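PDB 5BUD: decapping nuclease RAI1 from Candida albicans, which hydrolyses NAD caps from the 5' ends of a subset of RNAs in a metal-dependent reaction and binds and stimulates the exoribonuclease RAT1. Local coordinates for residues A[168-173]-A[246-251]; A[174-179]-A[196-201]; A[123-128]-A[132-137]; A[338-343]-A[360-365]. All coordinates share one frame; numbering follows the deposited sequence.

Contact 1. Residues A[168-173]-A[246-251]; sequences EYVGYK and LKTSRI. With MN (manganese (II) ion), chain E; nucleotides of chain C.
Val170 and Thr248 meet where helix 158-178 passes strand 243-250, and their contact illustrates how two thinly touching elements can share one RNA strand. CG1 of Val170 lies 3.8 Å from OG1 of Thr248, the two side chains slanting past each other. Thr248 holds OG1 between its backbone N and carbonyl carbon (chi1 63°), which aims the hydroxyl at the RNA: OG1 donates to OP1 of U2 of chain C at 2.7 Å, and the backbone N of Thr248 adds a weak bond to the same oxygen. Gly171 brings its CA to 3.5 Å from OP1 of U2 of chain C, with the helix backbone close against the RNA. The helix also takes the sugar of U1 of chain C: its O2' donates to Glu168 O at 2.6 Å, while Tyr172 lays one ring face against its C4', offset toward the rim. Lys247, its chain bent at chi2 (-74°), swings NZ to OP1 of U1 of chain C at 2.7 Å; NZ is also bonded to Glu245 and Gln271. Leu246 O binds manganese at 2.2 Å, beside OP1 and OP2 of U1 of chain C and a water, with Asp226 and Glu245 completing the site of this PD-(D/E)XK nuclease fold. Gripped by both a lysine and a metal, the phosphate of U1 of chain C probably has much of its negative charge offset, while the Thr248 bonds are consistent with holding the next phosphate in place.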
# COMPACT_ATOMS: atom_id res chain seq x y z
N GLU A 168 -11.03 13.21 -2.90
CA GLU A 168 -10.96 11.75 -2.78
C GLU A 168 -11.33 11.09 -4.09
O GLU A 168 -10.74 10.09 -4.50
CB GLU A 168 -11.83 11.23 -1.61
CG GLU A 168 -11.17 11.53 -0.27
CD GLU A 168 -12.04 11.37 0.97
OE1 GLU A 168 -11.54 11.72 2.06
OE2 GLU A 168 -13.19 10.90 0.88
N TYR A 169 -12.30 11.66 -4.77
CA TYR A 169 -12.79 11.10 -6.02
C TYR A 169 -11.77 11.33 -7.12
O TYR A 169 -11.54 10.48 -7.97
CB TYR A 169 -14.11 11.76 -6.38
CG TYR A 169 -14.57 11.45 -7.75
CD1 TYR A 169 -15.15 10.23 -8.04
CD2 TYR A 169 -14.46 12.39 -8.76
CE1 TYR A 169 -15.60 9.96 -9.32
CE2 TYR A 169 -14.89 12.13 -10.03
CZ TYR A 169 -15.47 10.90 -10.30
OH TYR A 169 -15.90 10.65 -11.57
N VAL A 170 -11.12 12.49 -7.06
CA VAL A 170 -10.15 12.89 -8.07
C VAL A 170 -9.12 11.80 -8.29
O VAL A 170 -8.74 11.52 -9.41
CB VAL A 170 -9.50 14.24 -7.68
CG1 VAL A 170 -8.15 14.46 -8.33
CG2 VAL A 170 -10.46 15.39 -8.02
N GLY A 171 -8.61 11.21 -7.20
CA GLY A 171 -7.57 10.16 -7.29
C GLY A 171 -7.98 9.01 -8.17
O GLY A 171 -7.21 8.48 -8.98
N TYR A 172 -9.21 8.55 -7.97
CA TYR A 172 -9.76 7.45 -8.78
C TYR A 172 -10.11 7.89 -10.19
O TYR A 172 -9.94 7.14 -11.13
CB TYR A 172 -11.03 6.91 -8.09
CG TYR A 172 -10.76 6.32 -6.73
CD1 TYR A 172 -9.90 5.22 -6.58
CD2 TYR A 172 -11.36 6.84 -5.61
CE1 TYR A 172 -9.66 4.68 -5.33
CE2 TYR A 172 -11.14 6.31 -4.36
CZ TYR A 172 -10.28 5.23 -4.23
OH TYR A 172 -10.11 4.73 -2.96
N LYS A 173 -10.57 9.12 -10.36
CA LYS A 173 -10.87 9.62 -11.71
C LYS A 173 -9.60 9.69 -12.55
O LYS A 173 -9.60 9.35 -13.74
CB LYS A 173 -11.52 11.01 -11.61
CG LYS A 173 -11.87 11.65 -12.96
CD LYS A 173 -13.01 10.98 -13.71
CE LYS A 173 -13.45 11.86 -14.88
NZ LYS A 173 -14.47 11.18 -15.73
N LEU A 246 0.11 5.56 -9.47
CA LEU A 246 -0.49 6.85 -9.80
C LEU A 246 -0.79 7.64 -8.55
O LEU A 246 -1.18 7.08 -7.52
CB LEU A 246 -1.77 6.66 -10.66
CG LEU A 246 -1.51 5.88 -11.95
CD1 LEU A 246 -2.80 5.75 -12.75
CD2 LEU A 246 -0.47 6.55 -12.85
N LYS A 247 -0.60 8.94 -8.62
CA LYS A 247 -0.97 9.86 -7.54
C LYS A 247 -1.49 11.13 -8.15
O LYS A 247 -1.19 11.43 -9.31
CB LYS A 247 0.27 10.22 -6.67
CG LYS A 247 0.98 9.05 -6.02
CD LYS A 247 0.19 8.52 -4.86
CE LYS A 247 0.92 7.41 -4.15
NZ LYS A 247 -0.08 6.65 -3.36
N THR A 248 -2.24 11.90 -7.38
CA THR A 248 -2.59 13.27 -7.74
C THR A 248 -2.16 14.21 -6.63
O THR A 248 -2.07 13.83 -5.47
CB THR A 248 -4.08 13.47 -8.04
OG1 THR A 248 -4.88 13.19 -6.87
CG2 THR A 248 -4.53 12.59 -9.19
N SER A 249 -1.85 15.45 -7.01
CA SER A 249 -1.57 16.51 -6.06
C SER A 249 -1.97 17.86 -6.63
O SER A 249 -2.10 18.01 -7.83
CB SER A 249 -0.09 16.57 -5.73
OG SER A 249 0.03 17.07 -4.42
N ARG A 250 -2.14 18.84 -5.76
CA ARG A 250 -2.35 20.20 -6.22
C ARG A 250 -1.05 20.73 -6.82
O ARG A 250 0.02 20.41 -6.34
CB ARG A 250 -2.80 21.13 -5.10
CG ARG A 250 -3.30 22.46 -5.62
CD ARG A 250 -3.34 23.55 -4.56
NE ARG A 250 -3.34 24.88 -5.17
CZ ARG A 250 -3.35 26.02 -4.48
NH1 ARG A 250 -3.39 26.01 -3.15
NH2 ARG A 250 -3.35 27.18 -5.12
N ILE A 251 -1.15 21.51 -7.89
CA ILE A 251 0.02 22.28 -8.39
C ILE A 251 0.64 23.06 -7.21
O ILE A 251 -0.03 23.38 -6.23
CB ILE A 251 -0.33 23.21 -9.60
CG1 ILE A 251 -1.67 23.94 -9.45
CG2 ILE A 251 -0.46 22.42 -10.88
CD1 ILE A 251 -1.78 24.80 -8.21
MN MN E . -2.23 5.29 -6.69
OP3 U C 1 -2.68 4.68 -2.71
P U C 1 -3.23 5.11 -4.02
OP1 U C 1 -2.53 6.32 -4.55
OP2 U C 1 -3.38 3.96 -4.97
O5' U C 1 -4.71 5.56 -3.62
C5' U C 1 -5.73 5.60 -4.63
C4' U C 1 -6.72 6.71 -4.37
O4' U C 1 -7.65 6.31 -3.33
C3' U C 1 -6.19 8.06 -3.88
O3' U C 1 -5.67 8.82 -4.96
C2' U C 1 -7.46 8.67 -3.31
O2' U C 1 -8.37 9.08 -4.30
C1' U C 1 -8.10 7.45 -2.63
N1 U C 1 -7.74 7.31 -1.21
C2 U C 1 -8.44 8.08 -0.31
O2 U C 1 -9.33 8.84 -0.65
N3 U C 1 -8.09 7.91 1.00
C4 U C 1 -7.11 7.07 1.50
O4 U C 1 -6.91 7.04 2.71
C5 U C 1 -6.41 6.32 0.51
C6 U C 1 -6.74 6.46 -0.78
P U C 2 -4.58 10.00 -4.73
OP1 U C 2 -4.35 10.66 -6.05
OP2 U C 2 -3.41 9.42 -4.02
O5' U C 2 -5.26 11.00 -3.70
C5' U C 2 -6.33 11.89 -4.04
C4' U C 2 -6.91 12.54 -2.80
O4' U C 2 -7.40 11.53 -1.87
C3' U C 2 -5.98 13.39 -1.95
O3' U C 2 -5.78 14.64 -2.59
C2' U C 2 -6.77 13.45 -0.66
O2' U C 2 -7.92 14.28 -0.76
C1' U C 2 -7.26 12.01 -0.54
N1 U C 2 -6.36 11.12 0.20
C2 U C 2 -6.44 11.15 1.59
O2 U C 2 -7.21 11.88 2.19
N3 U C 2 -5.58 10.30 2.23
C4 U C 2 -4.67 9.44 1.66
O4 U C 2 -3.97 8.72 2.37
C5 U C 2 -4.65 9.46 0.22
C6 U C 2 -5.48 10.27 -0.44
P U C 4 -5.78 21.53 -1.06
OP1 U C 4 -6.74 22.64 -0.84
OP2 U C 4 -5.82 20.75 -2.31
O5' U C 4 -4.31 22.10 -0.86
C5' U C 4 -4.03 22.99 0.23
C4' U C 4 -3.16 24.12 -0.27
O4' U C 4 -2.42 24.70 0.84
C3' U C 4 -2.06 23.63 -1.19
O3' U C 4 -1.58 24.75 -1.92
C2' U C 4 -1.10 23.02 -0.17
O2' U C 4 0.20 22.71 -0.65
C1' U C 4 -1.16 24.06 0.96
N1 U C 4 -1.06 23.49 2.31
C2 U C 4 -0.18 22.44 2.50
O2 U C 4 0.51 21.98 1.61
N3 U C 4 -0.14 21.95 3.78
C4 U C 4 -0.86 22.39 4.87
O4 U C 4 -0.71 21.84 5.96
C5 U C 4 -1.75 23.48 4.59
C6 U C 4 -1.82 23.98 3.35
O HOH W 1 -3.94 6.11 -7.71

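Contact 2. Residues A[174-179]-A[196-201]; sequences FETIAT and NKKVVN. With MN (manganese (II) ion), chain G.
Water 2 is gripped by three groups from the two segments: it accepts from Lys198 NZ at 2.5 Å and donates to the backbone O of both Thr176 and Thr179. Lys198 gets there by running CG anti to its backbone N (chi1 -163°) and then bending at chi3, and on the way its CD passes 4.1 Å from Thr176 CG2. Water 3 also joins the segments: it donates to Thr176 OG1 at 2.8 Å while accepting from Asn201 N. That hydroxyl, held also by Tyr172 O one turn back in the helix, rests against Val200 CG2 at 3.6 Å. The pairing joins the last turns of helix 158-178 to the loop before strand 205-214, in a PD-(D/E)XK nuclease whose helix carries a metal ligand. Glu175, extended beyond CG, binds manganese through OE1 at 2.2 Å; OE2 stays 3.3 Å from the ion, leaving a one-oxygen attachment. Four waters also coordinate this ion, and one of them, water 4, donates to Asn201 O, so the loop reaches the metal through its second shell. Farther along, Ile177 and Asn196 run alongside each other, with CG2 of Ile177 3.9 Å from CA of Asn196.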
# COMPACT_ATOMS: atom_id res chain seq x y z
N PHE A 174 -8.50 10.10 -11.92
CA PHE A 174 -7.24 10.17 -12.62
C PHE A 174 -6.82 8.80 -13.11
O PHE A 174 -6.38 8.66 -14.26
CB PHE A 174 -6.16 10.81 -11.71
CG PHE A 174 -4.82 10.93 -12.36
CD1 PHE A 174 -4.64 11.74 -13.47
CD2 PHE A 174 -3.73 10.23 -11.86
CE1 PHE A 174 -3.40 11.85 -14.08
CE2 PHE A 174 -2.47 10.35 -12.46
CZ PHE A 174 -2.31 11.14 -13.58
N GLU A 175 -6.97 7.78 -12.26
CA GLU A 175 -6.67 6.43 -12.66
C GLU A 175 -7.51 6.02 -13.86
O GLU A 175 -7.02 5.35 -14.76
CB GLU A 175 -6.93 5.42 -11.53
CG GLU A 175 -6.04 5.52 -10.31
CD GLU A 175 -6.49 4.55 -9.21
OE1 GLU A 175 -7.38 3.73 -9.50
OE2 GLU A 175 -6.02 4.63 -8.07
N THR A 176 -8.77 6.42 -13.84
CA THR A 176 -9.71 6.07 -14.90
C THR A 176 -9.33 6.74 -16.22
O THR A 176 -9.32 6.08 -17.23
CB THR A 176 -11.15 6.43 -14.47
OG1 THR A 176 -11.46 5.74 -13.26
CG2 THR A 176 -12.15 6.05 -15.54
N ILE A 177 -8.99 8.03 -16.20
CA ILE A 177 -8.69 8.75 -17.45
C ILE A 177 -7.25 8.57 -17.95
O ILE A 177 -6.98 8.84 -19.12
CB ILE A 177 -9.16 10.22 -17.42
CG1 ILE A 177 -8.46 11.06 -16.34
CG2 ILE A 177 -10.65 10.25 -17.16
CD1 ILE A 177 -7.08 11.57 -16.71
N ALA A 178 -6.38 7.99 -17.12
CA ALA A 178 -4.95 7.79 -17.46
C ALA A 178 -4.59 6.38 -17.86
O ALA A 178 -3.44 6.13 -18.25
CB ALA A 178 -4.06 8.25 -16.31
N THR A 179 -5.54 5.44 -17.80
CA THR A 179 -5.25 4.06 -18.12
C THR A 179 -6.27 3.46 -19.12
O THR A 179 -7.37 3.98 -19.27
CB THR A 179 -5.29 3.17 -16.86
OG1 THR A 179 -6.65 3.10 -16.36
CG2 THR A 179 -4.33 3.70 -15.77
N ASN A 196 -13.20 9.54 -20.40
CA ASN A 196 -13.67 10.66 -19.60
C ASN A 196 -15.16 10.54 -19.27
O ASN A 196 -15.65 11.23 -18.39
CB ASN A 196 -13.40 11.98 -20.33
CG ASN A 196 -13.36 13.19 -19.40
OD1 ASN A 196 -13.18 13.06 -18.19
ND2 ASN A 196 -13.52 14.39 -19.98
N LYS A 197 -15.89 9.66 -19.96
CA LYS A 197 -17.32 9.44 -19.66
C LYS A 197 -17.56 8.16 -18.85
O LYS A 197 -18.64 7.94 -18.34
CB LYS A 197 -18.14 9.39 -20.94
CG LYS A 197 -18.24 10.74 -21.65
CD LYS A 197 -18.70 10.57 -23.10
CE LYS A 197 -18.75 11.90 -23.85
NZ LYS A 197 -19.80 12.84 -23.34
N LYS A 198 -16.55 7.30 -18.76
CA LYS A 198 -16.69 6.04 -18.03
C LYS A 198 -17.03 6.32 -16.56
O LYS A 198 -16.52 7.26 -15.97
CB LYS A 198 -15.39 5.25 -18.15
CG LYS A 198 -15.47 3.79 -17.82
CD LYS A 198 -14.08 3.17 -17.68
CE LYS A 198 -13.21 3.41 -18.90
NZ LYS A 198 -12.03 2.50 -18.90
N VAL A 199 -17.94 5.51 -16.01
CA VAL A 199 -18.28 5.54 -14.60
C VAL A 199 -17.08 5.13 -13.77
O VAL A 199 -16.49 4.10 -14.02
CB VAL A 199 -19.44 4.56 -14.27
CG1 VAL A 199 -19.61 4.41 -12.78
CG2 VAL A 199 -20.74 5.05 -14.90
N VAL A 200 -16.70 5.95 -12.80
CA VAL A 200 -15.55 5.64 -11.96
C VAL A 200 -16.00 4.75 -10.78
O VAL A 200 -17.04 5.01 -10.17
CB VAL A 200 -14.92 6.92 -11.41
CG1 VAL A 200 -13.83 6.58 -10.40
CG2 VAL A 200 -14.37 7.76 -12.56
N ASN A 201 -15.23 3.71 -10.52
CA ASN A 201 -15.40 2.87 -9.33
C ASN A 201 -14.06 2.64 -8.62
O ASN A 201 -12.99 2.71 -9.25
CB ASN A 201 -16.04 1.52 -9.69
CG ASN A 201 -15.07 0.54 -10.31
OD1 ASN A 201 -14.33 -0.14 -9.61
ND2 ASN A 201 -15.10 0.42 -11.63
MN MN G . -7.72 1.80 -8.49
O HOH W 2 -9.96 3.51 -17.88
O HOH W 3 -12.88 3.44 -12.48
O HOH W 4 -9.83 2.63 -8.62
O HOH W 5 -8.36 0.72 -10.53
O HOH W 6 -8.27 -0.02 -7.01
O HOH W 7 -5.51 0.93 -8.83

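Contact 3. Residues A[123-128]-A[132-137]; sequences LYVVPF and LFIKSD
Tyr124 and Lys135 form a hydrogen-bonded pair of the antiparallel beta hairpin made by strands 121-128 and 131-136, a worked case of side chains alternating between the two faces of a sheet. The tight part begins with the paired backbones. Tyr124 N donates to Lys135 O at 2.7 Å and almost straight (172°), and the return bond runs from Lys135 N to Tyr124 O. Val126 and Phe133 repeat the arrangement two residues on; here Phe133 N reaches Val126 O from above the carbonyl plane, 37° out of it. On the face of Val125, Ile134, Pro127 and Leu132 the packing is apolar: Val125 and Ile134 extend in the same direction, flank to flank, while Leu132 turns CD2 between Val125 CG1 at 4.0 Å and Pro127 CB at 4.1 Å. The more open side is at Ser136, a partly exposed residue whose side chain diverges from that of Leu123 and whose hydroxyl bonds Asp141. On the face of Val126 and Phe133, helices 78-92 and 367-377 pack over the hairpin. Asp137 then N-caps the following helix through OD1 and Leu140 N. The close fit returns near the turn, where Phe133 has CG anti to its carbonyl carbon (chi1 -67°), which sets the ring beside Phe128; Phe128 O lies at the edge of the Phe133 ring, in its plane, 3.4 Å from CE2.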
# COMPACT_ATOMS: atom_id res chain seq x y z
N LEU A 123 -1.42 -3.22 15.09
CA LEU A 123 -1.42 -4.44 14.28
C LEU A 123 -1.57 -5.68 15.18
O LEU A 123 -1.39 -5.60 16.40
CB LEU A 123 -0.10 -4.57 13.53
CG LEU A 123 0.33 -3.30 12.80
CD1 LEU A 123 1.77 -3.42 12.30
CD2 LEU A 123 -0.65 -2.98 11.69
N TYR A 124 -1.90 -6.80 14.56
CA TYR A 124 -1.93 -8.10 15.21
C TYR A 124 -0.89 -8.96 14.52
O TYR A 124 -0.77 -8.92 13.29
CB TYR A 124 -3.34 -8.71 15.04
CG TYR A 124 -4.40 -8.12 15.94
CD1 TYR A 124 -4.27 -8.12 17.33
CD2 TYR A 124 -5.58 -7.61 15.39
CE1 TYR A 124 -5.28 -7.60 18.14
CE2 TYR A 124 -6.58 -7.11 16.19
CZ TYR A 124 -6.45 -7.11 17.55
OH TYR A 124 -7.49 -6.58 18.27
N VAL A 125 -0.09 -9.68 15.31
CA VAL A 125 0.89 -10.66 14.84
C VAL A 125 0.50 -12.08 15.29
O VAL A 125 0.36 -12.35 16.50
CB VAL A 125 2.27 -10.37 15.44
CG1 VAL A 125 3.30 -11.30 14.87
CG2 VAL A 125 2.66 -8.93 15.19
N VAL A 126 0.38 -12.98 14.33
CA VAL A 126 -0.12 -14.33 14.58
C VAL A 126 0.91 -15.31 14.01
O VAL A 126 1.05 -15.41 12.80
CB VAL A 126 -1.50 -14.55 13.96
CG1 VAL A 126 -1.98 -15.99 14.18
CG2 VAL A 126 -2.52 -13.55 14.51
N PRO A 127 1.65 -16.02 14.88
CA PRO A 127 2.57 -17.04 14.40
C PRO A 127 1.83 -18.30 13.98
O PRO A 127 0.93 -18.78 14.72
CB PRO A 127 3.46 -17.33 15.61
CG PRO A 127 3.16 -16.27 16.61
CD PRO A 127 1.77 -15.81 16.34
N PHE A 128 2.22 -18.85 12.83
CA PHE A 128 1.60 -20.07 12.32
C PHE A 128 2.47 -20.73 11.27
O PHE A 128 2.94 -20.08 10.33
CB PHE A 128 0.19 -19.80 11.76
CG PHE A 128 -0.46 -21.01 11.17
CD1 PHE A 128 -0.54 -21.17 9.79
CD2 PHE A 128 -0.90 -22.05 11.98
CE1 PHE A 128 -1.10 -22.31 9.24
CE2 PHE A 128 -1.45 -23.19 11.43
CZ PHE A 128 -1.54 -23.33 10.06
N LEU A 132 5.10 -15.52 10.54
CA LEU A 132 4.34 -14.46 11.18
C LEU A 132 3.39 -13.84 10.20
O LEU A 132 3.79 -13.29 9.17
CB LEU A 132 5.27 -13.36 11.66
CG LEU A 132 6.28 -13.68 12.73
CD1 LEU A 132 6.91 -12.37 13.12
CD2 LEU A 132 5.64 -14.35 13.93
N PHE A 133 2.10 -13.95 10.52
CA PHE A 133 1.05 -13.35 9.77
C PHE A 133 0.67 -12.03 10.46
O PHE A 133 0.35 -12.02 11.67
CB PHE A 133 -0.14 -14.32 9.68
CG PHE A 133 0.17 -15.54 8.86
CD1 PHE A 133 -0.05 -15.54 7.49
CD2 PHE A 133 0.75 -16.66 9.45
CE1 PHE A 133 0.26 -16.65 6.72
CE2 PHE A 133 1.06 -17.78 8.68
CZ PHE A 133 0.82 -17.78 7.32
N ILE A 134 0.74 -10.92 9.71
CA ILE A 134 0.56 -9.61 10.30
C ILE A 134 -0.57 -8.86 9.59
O ILE A 134 -0.58 -8.75 8.36
CB ILE A 134 1.89 -8.79 10.30
CG1 ILE A 134 2.99 -9.52 11.07
CG2 ILE A 134 1.69 -7.44 10.98
CD1 ILE A 134 4.33 -8.78 11.08
N LYS A 135 -1.55 -8.40 10.37
CA LYS A 135 -2.66 -7.65 9.86
C LYS A 135 -2.95 -6.50 10.78
O LYS A 135 -2.47 -6.44 11.92
CB LYS A 135 -3.94 -8.52 9.70
CG LYS A 135 -4.77 -8.66 10.95
CD LYS A 135 -6.00 -9.56 10.76
CE LYS A 135 -7.07 -8.92 9.92
NZ LYS A 135 -7.83 -7.95 10.72
N SER A 136 -3.71 -5.57 10.25
CA SER A 136 -4.06 -4.39 10.99
C SER A 136 -5.22 -4.70 11.91
O SER A 136 -6.05 -5.59 11.63
CB SER A 136 -4.44 -3.26 10.03
OG SER A 136 -4.67 -2.06 10.76
N ASP A 137 -5.29 -3.93 12.98
CA ASP A 137 -6.45 -3.93 13.83
C ASP A 137 -7.57 -3.18 13.13
O ASP A 137 -7.67 -1.95 13.19
CB ASP A 137 -6.09 -3.34 15.19
CG ASP A 137 -7.24 -3.39 16.19
OD1 ASP A 137 -8.44 -3.39 15.81
OD2 ASP A 137 -6.92 -3.40 17.37

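Contact 4. Residues A[338-343]-A[360-365]; sequences TTVDKK and FTLSET
Leu362 meets Thr339 and Val340 through one methyl, an example of how a single branch can join a helix end to a strand. The apolar contacts come first. Leu362 CD2 lies 3.6 Å from Val340 CG2, the two side chains crossing at about a right angle, and 3.8 Å from Thr339 CG2, which it meets tip to tip. In Thr339, CG2 is anti to the backbone N and OG1 sits beside that N (chi1 -79°), a rotation that puts CG2 against Leu362 CD2 and leaves OG1 to its weak hydrogen bond with Trp335 O. In Val340, CG1 takes the place anti to the backbone N (chi1 -172°), which leaves CG2 as the branch that meets Leu362 CD2. Leu362 itself is twisted away from the usual staggered positions at chi1, and it also packs on Trp335 and Leu336 of the same helix and on Leu351 of the neighbouring strand.

The polar bonds do not join the two segments: one lies within 338-343, and the strand pairs with neighbouring strands. Asp341 OD1 accepts from Lys343 N at 3.0 Å, from 50° above the carboxylate plane, which closes an Asx turn just beyond the helix. On the strand, backbone bonds link Leu362 with Lys4, and Thr361 and Ser363 with Lys352 and Arg350. Strand 359-364 is thus flanked by strands 4-5 and 349-354, and the contact is that of a helix C-terminus, at the exit of helix 322-339, packed on one face of a beta-sheet.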
# COMPACT_ATOMS: atom_id res chain seq x y z
N THR A 338 13.28 -12.11 15.56
CA THR A 338 14.07 -12.79 16.60
C THR A 338 13.39 -12.79 17.98
O THR A 338 13.86 -13.46 18.90
CB THR A 338 15.48 -12.16 16.71
OG1 THR A 338 15.36 -10.77 16.97
CG2 THR A 338 16.24 -12.33 15.40
N THR A 339 12.30 -12.04 18.11
CA THR A 339 11.63 -11.84 19.38
C THR A 339 10.47 -12.79 19.54
O THR A 339 10.27 -13.31 20.63
CB THR A 339 11.12 -10.37 19.50
OG1 THR A 339 12.21 -9.51 19.84
CG2 THR A 339 10.02 -10.22 20.55
N VAL A 340 9.67 -12.98 18.49
CA VAL A 340 8.47 -13.77 18.59
C VAL A 340 8.86 -15.20 18.22
O VAL A 340 9.56 -15.41 17.22
CB VAL A 340 7.36 -13.26 17.66
CG1 VAL A 340 6.05 -13.99 17.93
CG2 VAL A 340 7.13 -11.77 17.84
N ASP A 341 8.40 -16.18 19.01
CA ASP A 341 8.63 -17.61 18.72
C ASP A 341 7.66 -18.04 17.65
O ASP A 341 6.47 -18.16 17.90
CB ASP A 341 8.43 -18.46 19.98
CG ASP A 341 8.65 -19.96 19.73
OD1 ASP A 341 8.94 -20.39 18.59
OD2 ASP A 341 8.51 -20.72 20.69
N LYS A 342 8.17 -18.27 16.43
CA LYS A 342 7.31 -18.57 15.27
C LYS A 342 6.65 -19.93 15.34
O LYS A 342 5.68 -20.20 14.62
CB LYS A 342 8.10 -18.43 13.97
CG LYS A 342 8.61 -17.01 13.73
CD LYS A 342 8.97 -16.70 12.28
CE LYS A 342 10.45 -16.74 12.01
NZ LYS A 342 11.21 -15.75 12.83
N LYS A 343 7.15 -20.78 16.22
CA LYS A 343 6.65 -22.14 16.37
C LYS A 343 5.56 -22.25 17.45
O LYS A 343 4.87 -23.27 17.54
CB LYS A 343 7.83 -23.07 16.66
CG LYS A 343 8.85 -23.11 15.53
CD LYS A 343 10.28 -23.03 16.04
CE LYS A 343 11.27 -23.68 15.08
NZ LYS A 343 12.66 -23.61 15.59
N PHE A 360 7.08 1.65 20.99
CA PHE A 360 6.88 0.66 19.95
C PHE A 360 6.97 -0.69 20.65
O PHE A 360 8.04 -1.10 21.06
CB PHE A 360 7.97 0.81 18.88
CG PHE A 360 7.65 0.12 17.59
CD1 PHE A 360 6.88 0.76 16.62
CD2 PHE A 360 8.09 -1.17 17.35
CE1 PHE A 360 6.56 0.13 15.43
CE2 PHE A 360 7.77 -1.81 16.16
CZ PHE A 360 7.01 -1.15 15.20
N THR A 361 5.83 -1.38 20.79
CA THR A 361 5.72 -2.52 21.68
C THR A 361 4.95 -3.73 21.13
O THR A 361 4.04 -3.61 20.32
CB THR A 361 5.00 -2.13 23.00
OG1 THR A 361 3.63 -1.82 22.73
CG2 THR A 361 5.69 -0.93 23.64
N LEU A 362 5.31 -4.88 21.67
CA LEU A 362 4.71 -6.14 21.36
C LEU A 362 4.17 -6.70 22.68
O LEU A 362 4.92 -6.87 23.64
CB LEU A 362 5.80 -7.04 20.81
CG LEU A 362 5.63 -8.04 19.69
CD1 LEU A 362 4.69 -7.56 18.60
CD2 LEU A 362 7.02 -8.37 19.16
N SER A 363 2.87 -6.96 22.74
CA SER A 363 2.29 -7.56 23.93
C SER A 363 1.33 -8.68 23.53
O SER A 363 0.77 -8.66 22.43
CB SER A 363 1.58 -6.50 24.79
OG SER A 363 0.64 -5.74 24.04
N GLU A 364 1.14 -9.65 24.42
CA GLU A 364 0.29 -10.77 24.13
C GLU A 364 -1.16 -10.34 24.11
O GLU A 364 -1.60 -9.55 24.97
CB GLU A 364 0.49 -11.84 25.21
CG GLU A 364 -0.01 -13.23 24.90
CD GLU A 364 0.25 -14.18 26.07
OE1 GLU A 364 1.35 -14.13 26.66
OE2 GLU A 364 -0.67 -14.95 26.39
N THR A 365 -1.92 -10.86 23.16
CA THR A 365 -3.35 -10.62 23.14
C THR A 365 -4.07 -11.49 24.20
O THR A 365 -3.52 -12.45 24.74
CB THR A 365 -3.99 -10.96 21.79
OG1 THR A 365 -3.89 -12.38 21.56
CG2 THR A 365 -3.31 -10.19 20.65

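From the N terminus, contact 3 closes first, a short hairpin between 123-128 and 132-137. Contact 1 opens next on helix 158-178 and closes 73 residues later on strand 243-250; contact 2, which starts from the same helix, closes within that loop and so nests inside contact 1. The two touch: Thr248 packs on Phe174, and Lys173 NZ is bonded to Asn196 O, so that helix, strand and loop meet beside the manganese ions. Contact 4 follows in series, closing the loop from the end of helix 322-339 through strand 349-354 to strand 359-364. It lies with contact 3 on the far side of the chain's centre, where Pro127 packs against Val340.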